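Local coordinates for thioredoxin domain-containing protein (Sinorhizobium meliloti, PDB 3U5R) that is of unknown function but, as a member of the AhpC/TSA family with a thioredoxin-like domain, may have antioxidant or oxidoreductase activity, at residues A[62-67]-A[137-142]; A[146-151]-A[157-162]. All coordinates share one frame; numbering follows the deposited sequence.

Contact 1 (A[62-67]-A[137-142]); sequences LLVAFI and KAYGAA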
loop_
_atom_site.group_PDB
_atom_site.type_symbol
_atom_site.label_atom_id
_atom_site.label_comp_id
_atom_site.label_asym_id
_atom_site.label_seq_id
_atom_site.Cartn_x
_atom_site.Cartn_y
_atom_site.Cartn_z
ATOM N N LEU A 62 4.653 -2.651 -9.568
ATOM C CA LEU A 62 4.983 -2.601 -8.153
ATOM C C LEU A 62 3.965 -1.735 -7.435
ATOM O O LEU A 62 3.760 -0.536 -7.798
ATOM C CB LEU A 62 6.423 -2.083 -7.900
ATOM C CG LEU A 62 6.676 -1.650 -6.438
ATOM C CD1 LEU A 62 6.880 -2.930 -5.575
ATOM C CD2 LEU A 62 7.934 -0.759 -6.298
ATOM N N LEU A 63 3.280 -2.338 -6.447
ATOM C CA LEU A 63 2.360 -1.605 -5.614
ATOM C C LEU A 63 3.020 -1.300 -4.249
ATOM O O LEU A 63 3.476 -2.238 -3.560
ATOM C CB LEU A 63 1.059 -2.387 -5.417
ATOM C CG LEU A 63 0.019 -1.751 -4.491
ATOM C CD1 LEU A 63 -0.462 -0.424 -5.056
ATOM C CD2 LEU A 63 -1.149 -2.697 -4.263
ATOM N N VAL A 64 3.027 -0.023 -3.830
ATOM C CA VAL A 64 3.518 0.343 -2.527
ATOM C C VAL A 64 2.282 0.817 -1.783
ATOM O O VAL A 64 1.586 1.745 -2.254
ATOM C CB VAL A 64 4.555 1.462 -2.580
ATOM C CG1 VAL A 64 5.025 1.826 -1.116
ATOM C CG2 VAL A 64 5.756 1.038 -3.444
ATOM N N ALA A 65 1.983 0.199 -0.621
ATOM C CA ALA A 65 0.717 0.454 0.059
ATOM C C ALA A 65 0.960 0.835 1.455
ATOM O O ALA A 65 1.586 0.047 2.212
ATOM C CB ALA A 65 -0.192 -0.887 0.004
ATOM N N PHE A 66 0.555 2.034 1.853
ATOM C CA PHE A 66 0.712 2.426 3.258
ATOM C C PHE A 66 -0.547 2.020 4.015
ATOM O O PHE A 66 -1.633 2.508 3.731
ATOM C CB PHE A 66 0.969 3.942 3.389
ATOM C CG PHE A 66 2.276 4.343 2.795
ATOM C CD1 PHE A 66 3.402 4.490 3.592
ATOM C CD2 PHE A 66 2.401 4.461 1.427
ATOM C CE1 PHE A 66 4.632 4.801 3.036
ATOM C CE2 PHE A 66 3.654 4.774 0.840
ATOM C CZ PHE A 66 4.748 4.964 1.652
ATOM N N ILE A 67 -0.406 1.102 4.960
ATOM C CA ILE A 67 -1.563 0.610 5.672
ATOM C C ILE A 67 -1.336 0.690 7.201
ATOM O O ILE A 67 -0.384 1.306 7.659
ATOM C CB ILE A 67 -1.930 -0.830 5.203
ATOM C CG1 ILE A 67 -0.777 -1.812 5.434
ATOM C CG2 ILE A 67 -2.267 -0.843 3.761
ATOM C CD1 ILE A 67 -1.253 -3.235 5.171
ATOM N N LYS A 137 6.961 10.019 4.212
ATOM C CA LYS A 137 7.186 11.415 3.760
ATOM C C LYS A 137 7.726 11.542 2.349
ATOM O O LYS A 137 7.245 12.404 1.574
ATOM C CB LYS A 137 8.147 12.143 4.715
ATOM C CG LYS A 137 7.633 12.431 6.091
ATOM C CD LYS A 137 8.671 13.427 6.784
ATOM C CE LYS A 137 8.873 13.158 8.271
ATOM N NZ LYS A 137 10.144 13.834 8.769
ATOM N N ALA A 138 8.662 10.657 1.956
ATOM C CA ALA A 138 9.185 10.688 0.568
ATOM C C ALA A 138 8.127 10.323 -0.488
ATOM O O ALA A 138 8.179 10.857 -1.578
ATOM C CB ALA A 138 10.470 9.749 0.389
ATOM N N TYR A 139 7.188 9.409 -0.170
ATOM C CA TYR A 139 6.122 9.026 -1.134
ATOM C C TYR A 139 5.008 10.049 -1.133
ATOM O O TYR A 139 4.255 10.146 -2.122
ATOM C CB TYR A 139 5.558 7.600 -0.785
ATOM C CG TYR A 139 6.376 6.508 -1.442
ATOM C CD1 TYR A 139 7.628 6.218 -0.992
ATOM C CD2 TYR A 139 5.935 5.857 -2.584
ATOM C CE1 TYR A 139 8.407 5.279 -1.585
ATOM C CE2 TYR A 139 6.753 4.883 -3.203
ATOM C CZ TYR A 139 7.952 4.622 -2.704
ATOM O OH TYR A 139 8.762 3.705 -3.320
ATOM N N GLY A 140 4.961 10.847 -0.056
ATOM C CA GLY A 140 3.872 11.783 0.174
ATOM C C GLY A 140 2.559 11.049 0.489
ATOM O O GLY A 140 1.487 11.498 0.049
ATOM N N ALA A 141 2.652 9.942 1.248
ATOM C CA ALA A 141 1.492 9.306 1.865
ATOM C C ALA A 141 0.847 10.200 2.920
ATOM O O ALA A 141 1.543 10.891 3.705
ATOM C CB ALA A 141 1.890 7.912 2.501
ATOM N N ALA A 142 -0.484 10.193 2.947
ATOM C CA ALA A 142 -1.235 11.021 3.898
ATOM C C ALA A 142 -2.184 10.208 4.800
ATOM O O ALA A 142 -2.496 10.632 5.881
ATOM C CB ALA A 142 -2.064 12.084 3.171
#

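Contact 2 (A[146-151]-A[157-162]); sequences DFFLYD and VYHGQF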
loop_
_atom_site.group_PDB
_atom_site.type_symbol
_atom_site.label_atom_id
_atom_site.label_comp_id
_atom_site.label_asym_id
_atom_site.label_seq_id
_atom_site.Cartn_x
_atom_site.Cartn_y
_atom_site.Cartn_z
ATOM N N ASP A 146 -3.130 3.945 1.566
ATOM C CA ASP A 146 -2.738 4.867 0.465
ATOM C C ASP A 146 -1.982 4.036 -0.560
ATOM O O ASP A 146 -0.939 3.460 -0.223
ATOM C CB ASP A 146 -1.814 5.976 1.028
ATOM C CG ASP A 146 -1.937 7.286 0.255
ATOM O OD1 ASP A 146 -2.387 7.244 -0.916
ATOM O OD2 ASP A 146 -1.628 8.334 0.850
ATOM N N PHE A 147 -2.544 3.856 -1.752
ATOM C CA PHE A 147 -1.962 2.955 -2.739
ATOM C C PHE A 147 -1.245 3.677 -3.871
ATOM O O PHE A 147 -1.834 4.572 -4.504
ATOM C CB PHE A 147 -3.087 2.130 -3.388
ATOM C CG PHE A 147 -3.850 1.251 -2.401
ATOM C CD1 PHE A 147 -3.317 0.014 -2.019
ATOM C CD2 PHE A 147 -5.116 1.635 -1.904
ATOM C CE1 PHE A 147 -4.016 -0.825 -1.126
ATOM C CE2 PHE A 147 -5.818 0.786 -1.003
ATOM C CZ PHE A 147 -5.246 -0.441 -0.611
ATOM N N PHE A 148 -0.002 3.275 -4.167
ATOM C CA PHE A 148 0.765 3.898 -5.255
ATOM C C PHE A 148 1.198 2.757 -6.184
ATOM O O PHE A 148 1.984 1.893 -5.757
ATOM C CB PHE A 148 2.045 4.571 -4.690
ATOM C CG PHE A 148 1.827 5.732 -3.708
ATOM C CD1 PHE A 148 1.447 5.528 -2.378
ATOM C CD2 PHE A 148 2.103 7.056 -4.109
ATOM C CE1 PHE A 148 1.261 6.595 -1.506
ATOM C CE2 PHE A 148 1.979 8.123 -3.242
ATOM C CZ PHE A 148 1.562 7.924 -1.920
ATOM N N LEU A 149 0.730 2.723 -7.441
ATOM C CA LEU A 149 1.120 1.700 -8.353
ATOM C C LEU A 149 2.146 2.278 -9.368
ATOM O O LEU A 149 1.844 3.318 -9.994
ATOM C CB LEU A 149 -0.100 1.170 -9.163
ATOM C CG LEU A 149 0.158 -0.001 -10.135
ATOM C CD1 LEU A 149 0.567 -1.310 -9.357
ATOM C CD2 LEU A 149 -1.080 -0.217 -10.909
ATOM N N TYR A 150 3.248 1.544 -9.571
ATOM C CA TYR A 150 4.324 1.888 -10.505
ATOM C C TYR A 150 4.441 0.860 -11.626
ATOM O O TYR A 150 4.211 -0.344 -11.410
ATOM C CB TYR A 150 5.654 1.957 -9.768
ATOM C CG TYR A 150 5.575 3.006 -8.700
ATOM C CD1 TYR A 150 5.834 4.350 -9.008
ATOM C CD2 TYR A 150 5.180 2.658 -7.381
ATOM C CE1 TYR A 150 5.763 5.331 -8.021
ATOM C CE2 TYR A 150 5.028 3.664 -6.376
ATOM C CZ TYR A 150 5.331 4.984 -6.727
ATOM O OH TYR A 150 5.180 5.982 -5.776
ATOM N N ASP A 151 4.916 1.319 -12.786
ATOM C CA ASP A 151 5.179 0.450 -13.925
ATOM C C ASP A 151 6.583 -0.020 -13.946
ATOM O O ASP A 151 7.336 0.128 -12.960
ATOM C CB ASP A 151 4.757 1.158 -15.237
ATOM C CG ASP A 151 5.650 2.407 -15.540
ATOM O OD1 ASP A 151 6.703 2.613 -14.870
ATOM O OD2 ASP A 151 5.278 3.154 -16.444
ATOM N N VAL A 157 1.707 5.306 -11.945
ATOM C CA VAL A 157 0.633 5.224 -12.925
ATOM C C VAL A 157 -0.724 5.205 -12.329
ATOM O O VAL A 157 -1.699 5.496 -13.032
ATOM C CB VAL A 157 0.743 4.000 -13.852
ATOM C CG1 VAL A 157 1.947 4.181 -14.883
ATOM C CG2 VAL A 157 0.962 2.625 -13.032
ATOM N N TYR A 158 -0.834 4.829 -11.044
ATOM C CA TYR A 158 -2.151 4.907 -10.414
ATOM C C TYR A 158 -1.942 5.254 -8.962
ATOM O O TYR A 158 -1.036 4.705 -8.325
ATOM C CB TYR A 158 -2.947 3.568 -10.548
ATOM C CG TYR A 158 -4.290 3.565 -9.793
ATOM C CD1 TYR A 158 -5.462 3.963 -10.445
ATOM C CD2 TYR A 158 -4.384 3.188 -8.445
ATOM C CE1 TYR A 158 -6.725 3.979 -9.778
ATOM C CE2 TYR A 158 -5.665 3.179 -7.748
ATOM C CZ TYR A 158 -6.794 3.581 -8.423
ATOM O OH TYR A 158 -7.993 3.629 -7.833
ATOM N N HIS A 159 -2.756 6.187 -8.466
ATOM C CA HIS A 159 -2.697 6.640 -7.101
ATOM C C HIS A 159 -4.135 6.871 -6.687
ATOM O O HIS A 159 -4.802 7.773 -7.156
ATOM C CB HIS A 159 -1.802 7.903 -6.924
ATOM C CG HIS A 159 -1.754 8.417 -5.527
ATOM N ND1 HIS A 159 -1.646 7.577 -4.434
ATOM C CD2 HIS A 159 -1.865 9.666 -5.026
ATOM C CE1 HIS A 159 -1.656 8.290 -3.331
ATOM N NE2 HIS A 159 -1.781 9.561 -3.666
ATOM N N GLY A 160 -4.667 5.990 -5.849
ATOM C CA GLY A 160 -6.054 6.211 -5.403
ATOM C C GLY A 160 -6.635 4.974 -4.719
ATOM O O GLY A 160 -5.906 4.126 -4.207
ATOM N N GLN A 161 -7.954 4.947 -4.683
ATOM C CA GLN A 161 -8.747 3.959 -3.930
ATOM C C GLN A 161 -8.529 2.530 -4.439
ATOM O O GLN A 161 -8.227 2.217 -5.653
ATOM C CB GLN A 161 -10.250 4.369 -3.990
ATOM C CG GLN A 161 -10.932 4.038 -5.339
ATOM C CD GLN A 161 -12.423 4.477 -5.346
ATOM O OE1 GLN A 161 -12.881 5.104 -4.415
ATOM N NE2 GLN A 161 -13.133 4.151 -6.372
ATOM N N PHE A 162 -8.690 1.592 -3.534
ATOM C CA PHE A 162 -8.645 0.150 -3.910
ATOM C C PHE A 162 -9.892 -0.138 -4.755
ATOM O O PHE A 162 -9.885 -0.894 -5.785
ATOM C CB PHE A 162 -8.616 -0.625 -2.563
ATOM C CG PHE A 162 -8.478 -2.114 -2.680
ATOM C CD1 PHE A 162 -7.341 -2.684 -3.254
ATOM C CD2 PHE A 162 -9.468 -2.958 -2.131
ATOM C CE1 PHE A 162 -7.203 -4.104 -3.344
ATOM C CE2 PHE A 162 -9.367 -4.371 -2.188
ATOM C CZ PHE A 162 -8.209 -4.968 -2.780
HETATM O O HOH W 1 -4.068 6.122 -2.358
HETATM O O HOH W 2 -1.205 10.628 -0.567
#

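Contact 1 (A[62-67]-A[137-142])
F66 and A141 make a CH-pi contact: the methyl CB of A141 stands 3.7 Å from the centroid of the F66 ring and 14° off its normal, so it comes down over one face. Within that face it is shifted toward the root of the ring, and its shortest approach is 3.6 Å from A141 CB to F66 CG. The outer end of the same ring serves a second partner, with F66 CZ 3.7 Å from Y139 CB. The two aromatic rings meet obliquely, their planes 56° apart and their centroids separated by 5.7 Å, which fits neither a stack nor an edge-to-face pair. An alanine in place of F66 would remove the whole ring, and A141 CB and Y139 CB would probably both lose their apolar cover from the strand.

The contact joins strand 61-66 of the mixed, thioredoxin-like sheet to the end of helix 134-139. A Schellman motif terminates that helix, with G140 as its C-prime residue at positive phi; the chain then turns so that A141 also points its methyl at the strand.

Apolar packing continues along the strand at V64, two residues before F66 and on the same side. Its CG1 lies over one face of the Y139 ring, while V64 CG2 reaches Y139 CE2 at 4.0 Å. With CG anti to its carbonyl carbon (chi1 -87°), Y139 sends its ring across the V64 side chain at about a right angle. The phenol OH continues to a hydrogen bond with the carbonyl O of A39.

Contact 2 (A[146-151]-A[157-162])
H159 lays its imidazole over one face of the F148 ring in an offset stack, centroids 4.2 Å apart and planes at 22°. The two side chains run side by side in the same direction, and H159 CE1 makes the shortest approach, 3.5 Å from F148 CZ. Having CG anti to the backbone N (chi1 178°) lets the imidazole bend back to its neighbouring strand: H159 ND1 donates to F147 O at 3.0 Å. This bond is nearly straight at the hydrogen (168°) and keeps to the ring plane, yet it reaches the oxygen from above the carbonyl plane. Stack and bond together fix the rotation of the imidazole. The carboxylate of D146 links to this end of the hairpin through water: one water bound to OD2 also makes a weak bond to H159 NE2, while D146 OD2 accepts from A142 N.

Strands 146-150 and 156-160 form an antiparallel beta hairpin, interrupted by a classic bulge in which V157 and Y158 both face L149. L149 O accepts from V157 N at 2.8 Å and from Y158 N at 3.2 Å, while L149 N donates to Y158 O at 2.8 Å.

On the sheet face that carries F147, L149 and Y158 the packing is largely apolar. L149 CB meets Y158 CB at 4.0 Å, and at the bulge V157 CG2 packs against L149 CG. F162 CB comes within 3.5 Å of F147 CE2; the two rings, close to parallel, are offset too far to stack. Helix 176-186 covers this face, touching L149 through A181 and F162 through L178.

Contacts 1 and 2 have centres about 9 Å apart and share one mixed sheet, in which strands 61-66 and 146-150 are antiparallel neighbours. Two probable backbone hydrogen bonds join them: L62 O to Y150 N at 2.8 Å and V64 N to F148 O at 2.9 Å. Along the chain they come in series, contact 1 closing at 142 just before contact 2 opens at 146. The C-terminal end of helix 134-139 packs on strand 61-66, third of five in the sheet, and the chain after it enters the sheet beside that strand before folding back as the edge strand 156-160. The two contacts therefore connect the inner sheet, the helix end packed on it and the hairpin 146-150/156-160 at one edge of the sheet.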